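Local coordinates for protein adenylyl-sulfate kinase 1, chloroplastic (Arabidopsis thaliana, PDB 3UIE) that phosphorylates adenosine 5'-phosphosulfate with ATP to make 3'-phosphoadenylyl sulfate, the activated sulfate of the plant cell, at residues Thr40-Lys52 and Pro181-Asp193. Numbering follows the deposited sequence. Where two conformers were deposited one is given.
With ANP (phosphoaminophosphonic acid-adenylate ester), chain E.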
ATOM      1  N   THR A  40      -7.616  18.687   3.294  1.00 26.22           N
ATOM      2  CA  THR A  40      -7.277  19.619   4.353  1.00 32.30           C
ATOM      3  C   THR A  40      -7.455  18.957   5.722  1.00 28.03           C
ATOM      4  O   THR A  40      -6.607  19.090   6.616  1.00 29.81           O
ATOM      5  CB  THR A  40      -8.121  20.876   4.251  1.00 34.96           C
ATOM      6  OG1 THR A  40      -7.817  21.531   3.011  1.00 31.64           O
ATOM      7  CG2 THR A  40      -7.811  21.792   5.404  1.00 33.20           C
ATOM      8  N   LEU A  41      -8.560  18.243   5.876  1.00 24.45           N
ATOM      9  CA  LEU A  41      -8.802  17.465   7.086  1.00 25.58           C
ATOM     10  C   LEU A  41      -7.756  16.349   7.247  1.00 26.44           C
ATOM     11  O   LEU A  41      -7.218  16.139   8.337  1.00 24.47           O
ATOM     12  CB  LEU A  41     -10.202  16.866   7.066  1.00 25.25           C
ATOM     13  CG  LEU A  41     -10.364  15.855   8.207  1.00 39.81           C
ATOM     14  CD1 LEU A  41     -10.405  16.563   9.555  1.00 24.31           C
ATOM     15  CD2 LEU A  41     -11.578  14.981   7.995  1.00 57.92           C
ATOM     16  N   ALA A  42      -7.468  15.629   6.169  1.00 24.47           N
ATOM     17  CA  ALA A  42      -6.468  14.560   6.258  1.00 24.27           C
ATOM     18  C   ALA A  42      -5.113  15.073   6.766  1.00 24.95           C
ATOM     19  O   ALA A  42      -4.488  14.445   7.604  1.00 24.95           O
ATOM     20  CB  ALA A  42      -6.311  13.835   4.917  1.00 22.74           C
ATOM     21  N   CYS A  43      -4.668  16.203   6.238  0.68 24.78           N
ATOM     22  CA  CYS A  43      -3.412  16.799   6.677  0.68 27.43           C
ATOM     23  C   CYS A  43      -3.474  17.188   8.146  0.68 26.14           C
ATOM     24  O   CYS A  43      -2.594  16.827   8.922  0.68 27.45           O
ATOM     25  CB  CYS A  43      -3.041  18.013   5.814  0.68 36.37           C
ATOM     26  SG  CYS A  43      -2.538  17.613   4.114  0.68 39.38           S
ATOM     27  N   ALA A  44      -4.517  17.924   8.536  1.00 21.90           N
ATOM     28  CA  ALA A  44      -4.644  18.368   9.923  1.00 25.75           C
ATOM     29  C   ALA A  44      -4.597  17.167  10.870  1.00 24.32           C
ATOM     30  O   ALA A  44      -3.921  17.205  11.898  1.00 25.60           O
ATOM     31  CB  ALA A  44      -5.942  19.175  10.133  1.00 25.66           C
ATOM     32  N   LEU A  45      -5.310  16.106  10.509  1.00 21.66           N
ATOM     33  CA  LEU A  45      -5.342  14.886  11.308  1.00 23.13           C
ATOM     34  C   LEU A  45      -3.953  14.252  11.425  1.00 24.56           C
ATOM     35  O   LEU A  45      -3.506  13.887  12.513  1.00 23.53           O
ATOM     36  CB  LEU A  45      -6.346  13.895  10.699  1.00 21.08           C
ATOM     37  CG  LEU A  45      -6.530  12.520  11.323  1.00 25.30           C
ATOM     38  CD1 LEU A  45      -6.902  12.634  12.806  1.00 25.56           C
ATOM     39  CD2 LEU A  45      -7.615  11.761  10.557  1.00 26.54           C
ATOM     40  N   ASN A  46      -3.267  14.132  10.294  1.00 21.71           N
ATOM     41  CA  ASN A  46      -1.933  13.544  10.259  1.00 23.59           C
ATOM     42  C   ASN A  46      -0.989  14.356  11.141  1.00 26.81           C
ATOM     43  O   ASN A  46      -0.229  13.802  11.926  1.00 25.98           O
ATOM     44  CB  ASN A  46      -1.447  13.543   8.815  1.00 23.18           C
ATOM     45  CG  ASN A  46      -0.151  12.759   8.613  1.00 32.96           C
ATOM     46  OD1 ASN A  46       0.309  12.045   9.494  1.00 36.41           O
ATOM     47  ND2 ASN A  46       0.424  12.897   7.439  1.00 30.58           N
ATOM     48  N   GLN A  47      -1.066  15.675  11.035  1.00 25.11           N
ATOM     49  CA  GLN A  47      -0.189  16.529  11.821  1.00 30.86           C
ATOM     50  C   GLN A  47      -0.409  16.304  13.315  1.00 29.36           C
ATOM     51  O   GLN A  47       0.539  16.210  14.092  1.00 27.76           O
ATOM     52  CB  GLN A  47      -0.451  17.993  11.476  1.00 35.78           C
ATOM     53  CG  GLN A  47       0.233  18.955  12.407  1.00 50.49           C
ATOM     54  CD  GLN A  47       1.694  19.139  12.068  1.00 68.26           C
ATOM     55  OE1 GLN A  47       2.210  18.526  11.131  1.00 71.12           O
ATOM     56  NE2 GLN A  47       2.372  19.994  12.826  1.00 74.81           N
ATOM     57  N   MET A  48      -1.677  16.227  13.702  1.00 25.19           N
ATOM     58  CA  MET A  48      -2.061  16.102  15.105  1.00 25.55           C
ATOM     59  C   MET A  48      -1.653  14.730  15.652  1.00 25.59           C
ATOM     60  O   MET A  48      -1.141  14.619  16.771  1.00 25.48           O
ATOM     61  CB  MET A  48      -3.575  16.311  15.229  1.00 26.70           C
ATOM     62  CG  MET A  48      -4.121  16.348  16.638  1.00 32.22           C
ATOM     63  SD  MET A  48      -5.869  16.877  16.592  1.00 33.60           S
ATOM     64  CE  MET A  48      -5.688  18.499  15.881  1.00 25.51           C
ATOM     65  N   LEU A  49      -1.860  13.683  14.859  1.00 24.96           N
ATOM     66  CA  LEU A  49      -1.510  12.340  15.305  1.00 23.48           C
ATOM     67  C   LEU A  49       0.003  12.172  15.382  1.00 27.84           C
ATOM     68  O   LEU A  49       0.525  11.573  16.318  1.00 23.36           O
ATOM     69  CB  LEU A  49      -2.108  11.288  14.371  1.00 27.67           C
ATOM     70  CG  LEU A  49      -3.620  11.132  14.534  1.00 26.53           C
ATOM     71  CD1 LEU A  49      -4.195  10.310  13.391  1.00 25.96           C
ATOM     72  CD2 LEU A  49      -3.961  10.516  15.889  1.00 27.69           C
ATOM     73  N   TYR A  50       0.704  12.751  14.418  1.00 22.51           N
ATOM     74  CA  TYR A  50       2.169  12.681  14.422  1.00 21.84           C
ATOM     75  C   TYR A  50       2.711  13.327  15.692  1.00 25.56           C
ATOM     76  O   TYR A  50       3.620  12.804  16.308  1.00 24.74           O
ATOM     77  CB  TYR A  50       2.770  13.366  13.198  1.00 20.96           C
ATOM     78  CG  TYR A  50       4.278  13.264  13.231  1.00 26.45           C
ATOM     79  CD1 TYR A  50       4.917  12.137  12.742  1.00 26.94           C
ATOM     80  CD2 TYR A  50       5.049  14.262  13.827  1.00 25.81           C
ATOM     81  CE1 TYR A  50       6.307  12.013  12.799  1.00 21.59           C
ATOM     82  CE2 TYR A  50       6.425  14.146  13.897  1.00 25.98           C
ATOM     83  CZ  TYR A  50       7.044  13.024  13.379  1.00 25.82           C
ATOM     84  OH  TYR A  50       8.407  12.899  13.453  1.00 30.93           O
ATOM     85  N   GLN A  51       2.137  14.460  16.102  1.00 23.89           N
ATOM     86  CA  GLN A  51       2.633  15.144  17.299  1.00 26.17           C
ATOM     87  C   GLN A  51       2.385  14.306  18.576  1.00 28.92           C
ATOM     88  O   GLN A  51       3.126  14.400  19.549  1.00 29.68           O
ATOM     89  CB  GLN A  51       2.040  16.557  17.417  1.00 27.10           C
ATOM     90  CG  GLN A  51       2.413  17.280  18.706  1.00 32.87           C
ATOM     91  CD  GLN A  51       2.233  18.795  18.611  1.00 39.22           C
ATOM     92  OE1 GLN A  51       2.237  19.363  17.516  1.00 41.30           O
ATOM     93  NE2 GLN A  51       2.090  19.454  19.763  1.00 33.33           N
ATOM     94  N   LYS A  52       1.361  13.463  18.544  1.00 26.03           N
ATOM     95  CA  LYS A  52       1.111  12.517  19.633  1.00 26.50           C
ATOM     96  C   LYS A  52       1.958  11.235  19.514  1.00 33.50           C
ATOM     97  O   LYS A  52       1.820  10.306  20.320  1.00 29.49           O
ATOM     98  CB  LYS A  52      -0.377  12.158  19.675  1.00 24.34           C
ATOM     99  CG  LYS A  52      -1.311  13.343  19.991  1.00 33.38           C
ATOM    100  CD  LYS A  52      -2.783  12.977  19.811  1.00 40.21           C
ATOM    101  CE  LYS A  52      -3.329  12.190  21.005  1.00 49.85           C
ATOM    102  NZ  LYS A  52      -3.278  12.960  22.283  1.00 50.12           N
ATOM    103  N   PRO A 181     -10.321  23.206  10.219  1.00 28.11           N
ATOM    104  CA  PRO A 181      -9.704  21.890  10.021  1.00 25.27           C
ATOM    105  C   PRO A 181      -9.111  21.356  11.326  1.00 24.94           C
ATOM    106  O   PRO A 181      -9.199  20.166  11.599  1.00 24.00           O
ATOM    107  CB  PRO A 181      -8.608  22.180   9.007  1.00 24.44           C
ATOM    108  CG  PRO A 181      -9.118  23.358   8.228  1.00 28.67           C
ATOM    109  CD  PRO A 181      -9.846  24.200   9.242  1.00 33.95           C
ATOM    110  N   ILE A 182      -8.515  22.226  12.134  1.00 24.96           N
ATOM    111  CA  ILE A 182      -7.946  21.769  13.401  1.00 25.44           C
ATOM    112  C   ILE A 182      -9.032  21.269  14.350  1.00 25.61           C
ATOM    113  O   ILE A 182      -8.877  20.219  14.976  1.00 27.30           O
ATOM    114  CB  ILE A 182      -7.089  22.856  14.090  1.00 28.54           C
ATOM    115  CG1 ILE A 182      -5.790  23.079  13.311  1.00 32.31           C
ATOM    116  CG2 ILE A 182      -6.727  22.431  15.498  1.00 26.18           C
ATOM    117  CD1 ILE A 182      -4.915  24.175  13.914  1.00 33.78           C
ATOM    118  N   GLU A 183     -10.132  22.007  14.465  1.00 24.97           N
ATOM    119  CA  GLU A 183     -11.189  21.545  15.350  1.00 28.19           C
ATOM    120  C   GLU A 183     -11.730  20.230  14.831  1.00 27.79           C
ATOM    121  O   GLU A 183     -11.998  19.320  15.610  1.00 23.93           O
ATOM    122  CB  GLU A 183     -12.322  22.565  15.529  1.00 26.39           C
ATOM    123  CG  GLU A 183     -13.445  22.022  16.410  1.00 25.52           C
ATOM    124  CD  GLU A 183     -14.362  23.099  16.972  1.00 35.88           C
ATOM    125  OE1 GLU A 183     -14.379  24.233  16.445  1.00 37.16           O
ATOM    126  OE2 GLU A 183     -15.054  22.797  17.967  1.00 39.76           O
ATOM    127  N   MET A 184     -11.872  20.113  13.515  1.00 24.17           N
ATOM    128  CA  MET A 184     -12.373  18.852  12.960  1.00 25.88           C
ATOM    129  C   MET A 184     -11.430  17.681  13.218  1.00 28.35           C
ATOM    130  O   MET A 184     -11.885  16.579  13.525  1.00 23.40           O
ATOM    131  CB  MET A 184     -12.684  18.979  11.475  1.00 24.72           C
ATOM    132  CG  MET A 184     -13.912  19.833  11.205  1.00 32.44           C
ATOM    133  SD  MET A 184     -14.361  19.842   9.462  1.00 44.00           S
ATOM    134  CE  MET A 184     -12.872  20.385   8.714  1.00 33.50           C
ATOM    135  N   ALA A 185     -10.123  17.905  13.079  1.00 26.55           N
ATOM    136  CA  ALA A 185      -9.162  16.856  13.387  1.00 24.15           C
ATOM    137  C   ALA A 185      -9.237  16.490  14.864  1.00 25.50           C
ATOM    138  O   ALA A 185      -9.087  15.324  15.227  1.00 24.76           O
ATOM    139  CB  ALA A 185      -7.726  17.281  12.984  1.00 25.04           C
ATOM    140  N   GLU A 186      -9.489  17.473  15.722  1.00 24.58           N
ATOM    141  CA  GLU A 186      -9.592  17.188  17.150  1.00 24.62           C
ATOM    142  C   GLU A 186     -10.741  16.217  17.408  1.00 28.89           C
ATOM    143  O   GLU A 186     -10.613  15.318  18.233  1.00 26.13           O
ATOM    144  CB  GLU A 186      -9.783  18.455  17.981  1.00 25.80           C
ATOM    145  CG  GLU A 186      -8.519  19.282  18.135  1.00 29.17           C
ATOM    146  CD  GLU A 186      -8.791  20.638  18.776  1.00 41.34           C
ATOM    147  OE1 GLU A 186      -9.901  20.842  19.314  1.00 45.83           O
ATOM    148  OE2 GLU A 186      -7.902  21.506  18.731  1.00 34.14           O
ATOM    149  N   LYS A 187     -11.849  16.397  16.692  1.00 27.28           N
ATOM    150  CA  LYS A 187     -13.017  15.534  16.864  1.00 33.50           C
ATOM    151  C   LYS A 187     -12.696  14.105  16.417  1.00 27.22           C
ATOM    152  O   LYS A 187     -13.085  13.141  17.078  1.00 26.15           O
ATOM    153  CB  LYS A 187     -14.226  16.079  16.094  1.00 28.61           C
ATOM    154  CG  LYS A 187     -14.720  17.424  16.582  1.00 41.92           C
ATOM    155  CD  LYS A 187     -15.926  17.888  15.772  1.00 50.09           C
ATOM    156  CE  LYS A 187     -16.498  19.187  16.323  1.00 60.59           C
ATOM    157  NZ  LYS A 187     -17.071  18.979  17.686  1.00 68.29           N
ATOM    158  N   VAL A 188     -11.982  13.965  15.299  1.00 23.96           N
ATOM    159  CA  VAL A 188     -11.552  12.653  14.839  1.00 22.76           C
ATOM    160  C   VAL A 188     -10.565  12.034  15.818  1.00 22.58           C
ATOM    161  O   VAL A 188     -10.672  10.865  16.136  1.00 25.32           O
ATOM    162  CB  VAL A 188     -10.960  12.696  13.409  1.00 22.06           C
ATOM    163  CG1 VAL A 188     -10.493  11.315  12.986  1.00 26.30           C
ATOM    164  CG2 VAL A 188     -12.024  13.226  12.447  1.00 26.66           C
ATOM    165  N   VAL A 189      -9.619  12.815  16.319  1.00 23.01           N
ATOM    166  CA  VAL A 189      -8.615  12.240  17.214  1.00 23.00           C
ATOM    167  C   VAL A 189      -9.276  11.788  18.513  1.00 26.60           C
ATOM    168  O   VAL A 189      -8.985  10.712  19.032  1.00 24.66           O
ATOM    169  CB  VAL A 189      -7.478  13.241  17.522  1.00 27.75           C
ATOM    170  CG1 VAL A 189      -6.670  12.781  18.738  1.00 28.59           C
ATOM    171  CG2 VAL A 189      -6.558  13.385  16.305  1.00 26.18           C
ATOM    172  N   GLY A 190     -10.180  12.616  19.029  1.00 23.28           N
ATOM    173  CA  GLY A 190     -10.921  12.256  20.228  1.00 28.02           C
ATOM    174  C   GLY A 190     -11.675  10.957  20.047  1.00 25.61           C
ATOM    175  O   GLY A 190     -11.722  10.127  20.945  1.00 25.89           O
ATOM    176  N   TYR A 191     -12.273  10.779  18.879  1.00 22.54           N
ATOM    177  CA  TYR A 191     -13.003   9.558  18.575  1.00 26.36           C
ATOM    178  C   TYR A 191     -12.050   8.355  18.548  1.00 26.09           C
ATOM    179  O   TYR A 191     -12.326   7.318  19.164  1.00 25.26           O
ATOM    180  CB  TYR A 191     -13.757   9.710  17.250  1.00 26.79           C
ATOM    181  CG  TYR A 191     -14.468   8.465  16.772  1.00 23.72           C
ATOM    182  CD1 TYR A 191     -15.845   8.290  16.986  1.00 27.21           C
ATOM    183  CD2 TYR A 191     -13.775   7.473  16.088  1.00 29.48           C
ATOM    184  CE1 TYR A 191     -16.496   7.140  16.536  1.00 32.29           C
ATOM    185  CE2 TYR A 191     -14.410   6.331  15.644  1.00 29.46           C
ATOM    186  CZ  TYR A 191     -15.758   6.167  15.864  1.00 31.37           C
ATOM    187  OH  TYR A 191     -16.351   5.020  15.398  1.00 42.02           O
ATOM    188  N   LEU A 192     -10.923   8.501  17.853  1.00 24.09           N
ATOM    189  CA  LEU A 192      -9.945   7.411  17.766  1.00 24.63           C
ATOM    190  C   LEU A 192      -9.408   7.082  19.154  1.00 26.34           C
ATOM    191  O   LEU A 192      -9.227   5.915  19.507  1.00 25.91           O
ATOM    192  CB  LEU A 192      -8.789   7.787  16.832  1.00 23.96           C
ATOM    193  CG  LEU A 192      -9.209   7.989  15.371  1.00 29.79           C
ATOM    194  CD1 LEU A 192      -8.067   8.551  14.525  1.00 27.50           C
ATOM    195  CD2 LEU A 192      -9.774   6.692  14.774  1.00 32.51           C
ATOM    196  N   ASP A 193      -9.143   8.120  19.938  1.00 24.63           N
ATOM    197  CA  ASP A 193      -8.593   7.916  21.268  1.00 22.44           C
ATOM    198  C   ASP A 193      -9.577   7.115  22.129  1.00 25.62           C
ATOM    199  O   ASP A 193      -9.205   6.103  22.758  1.00 25.88           O
ATOM    200  CB  ASP A 193      -8.295   9.264  21.910  1.00 28.27           C
ATOM    201  CG  ASP A 193      -7.523   9.136  23.201  1.00 45.46           C
ATOM    202  OD1 ASP A 193      -7.286   7.999  23.642  1.00 51.75           O
ATOM    203  OD2 ASP A 193      -7.163  10.179  23.780  1.00 51.13           O
TER
HETATM  204  PG  ANP E 402     -10.777  17.332  -3.968  1.00 36.37           P
HETATM  205  O1G ANP E 402     -11.004  17.952  -5.439  1.00 31.32           O
HETATM  206  O2G ANP E 402      -9.287  16.978  -3.903  1.00 28.85           O
HETATM  207  O3G ANP E 402     -11.651  16.114  -3.790  1.00 32.43           O
HETATM  208  PB  ANP E 402     -11.017  18.223  -1.180  1.00 28.57           P
HETATM  209  O1B ANP E 402      -9.604  17.657  -0.796  1.00 26.30           O
HETATM  210  O2B ANP E 402     -12.271  17.558  -0.562  1.00 26.08           O
HETATM  211  N3B ANP E 402     -11.018  18.574  -2.851  1.00 27.64           N
HETATM  212  PA  ANP E 402      -9.565  20.506  -0.099  1.00 28.76           P
HETATM  213  O1A ANP E 402      -8.536  20.639  -1.165  1.00 27.42           O
HETATM  214  O2A ANP E 402      -9.045  19.903   1.164  1.00 29.01           O
HETATM  215  O3A ANP E 402     -10.800  19.755  -0.713  1.00 27.84           O
HETATM  216  O5' ANP E 402     -10.194  21.911   0.254  1.00 31.31           O
HETATM  217  C5' ANP E 402     -10.748  22.745  -0.705  1.00 30.19           C
HETATM  218  C4' ANP E 402     -10.709  24.129  -0.375  1.00 34.19           C
HETATM  219  O4' ANP E 402     -11.581  24.399   0.767  1.00 34.68           O
HETATM  220  C3' ANP E 402      -9.337  24.447   0.034  1.00 49.51           C
HETATM  221  O3' ANP E 402      -8.880  25.580  -0.672  1.00 56.46           O
HETATM  222  C2' ANP E 402      -9.386  24.711   1.465  1.00 54.37           C
HETATM  223  O2' ANP E 402      -8.665  25.864   1.801  1.00 63.27           O
HETATM  224  C1' ANP E 402     -10.815  24.924   1.791  1.00 41.63           C
HETATM  225  N9  ANP E 402     -11.125  24.302   3.086  1.00 42.71           N
HETATM  226  C8  ANP E 402     -10.726  23.076   3.447  1.00 38.26           C
HETATM  227  N7  ANP E 402     -11.184  22.847   4.670  1.00 33.43           N
HETATM  228  C5  ANP E 402     -11.867  23.930   5.089  1.00 34.21           C
HETATM  229  C6  ANP E 402     -12.534  24.223   6.270  1.00 37.16           C
HETATM  230  N6  ANP E 402     -12.562  23.245   7.348  1.00 39.41           N
HETATM  231  N1  ANP E 402     -13.134  25.417   6.384  1.00 42.18           N
HETATM  232  C2  ANP E 402     -13.091  26.309   5.377  1.00 38.34           C
HETATM  233  N3  ANP E 402     -12.457  26.061   4.238  1.00 44.34           N
HETATM  234  C4  ANP E 402     -11.834  24.874   4.070  1.00 40.47           C
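ANP O2A, an oxygen of the alpha-phosphate, is held by two donors of Thr40. The backbone N and the hydroxyl OG1 of Thr40 each donate a hydrogen bond of 2.8 Å to ANP O2A. The one from Thr40 N is somewhat bent, with an N-H...O angle of 146°. The first torsion sets OG1 beside the backbone N, which lets OG1 join it in binding O2A. It also turns the methyl group to the helix 181-195: Thr40 CG2 lies a tight 3.5 Å from Pro181 CG. Pro181 and Met184 in turn border the adenine, with Met184 CE 3.2 Å from ANP N6.

Beyond the nucleotide, the contact across the two segments is apolar. Ala44 and Ala185 bring the helices close, their CB atoms 3.9 Å apart. The short segments cross at -61°, with axes 8.4 Å apart at the nearest point. Met48 is a knob in a hole formed by Ile182, Ala185, Glu186 and Val189. Its chain runs straight to SD, then bends at chi3 (-61°), which lays CE over Ala185 and against Glu186 CG. Val189 CG2 touches both Met48 SD, at 3.6 Å, and Leu45 CD1. On the buried side, Leu45 CD2 meets Val188 CG1, and Leu41 CD1 packs on Met184 CB.

Leu41 and Met184 also reach strands 124-129 and 171-173, so the helix pair rests on the parallel sheet. This is the P-loop kinase fold: the Walker A loop and the N-terminal end of the helix that follows bind the phosphates, and the C-terminal helix packs beside it and borders the adenine.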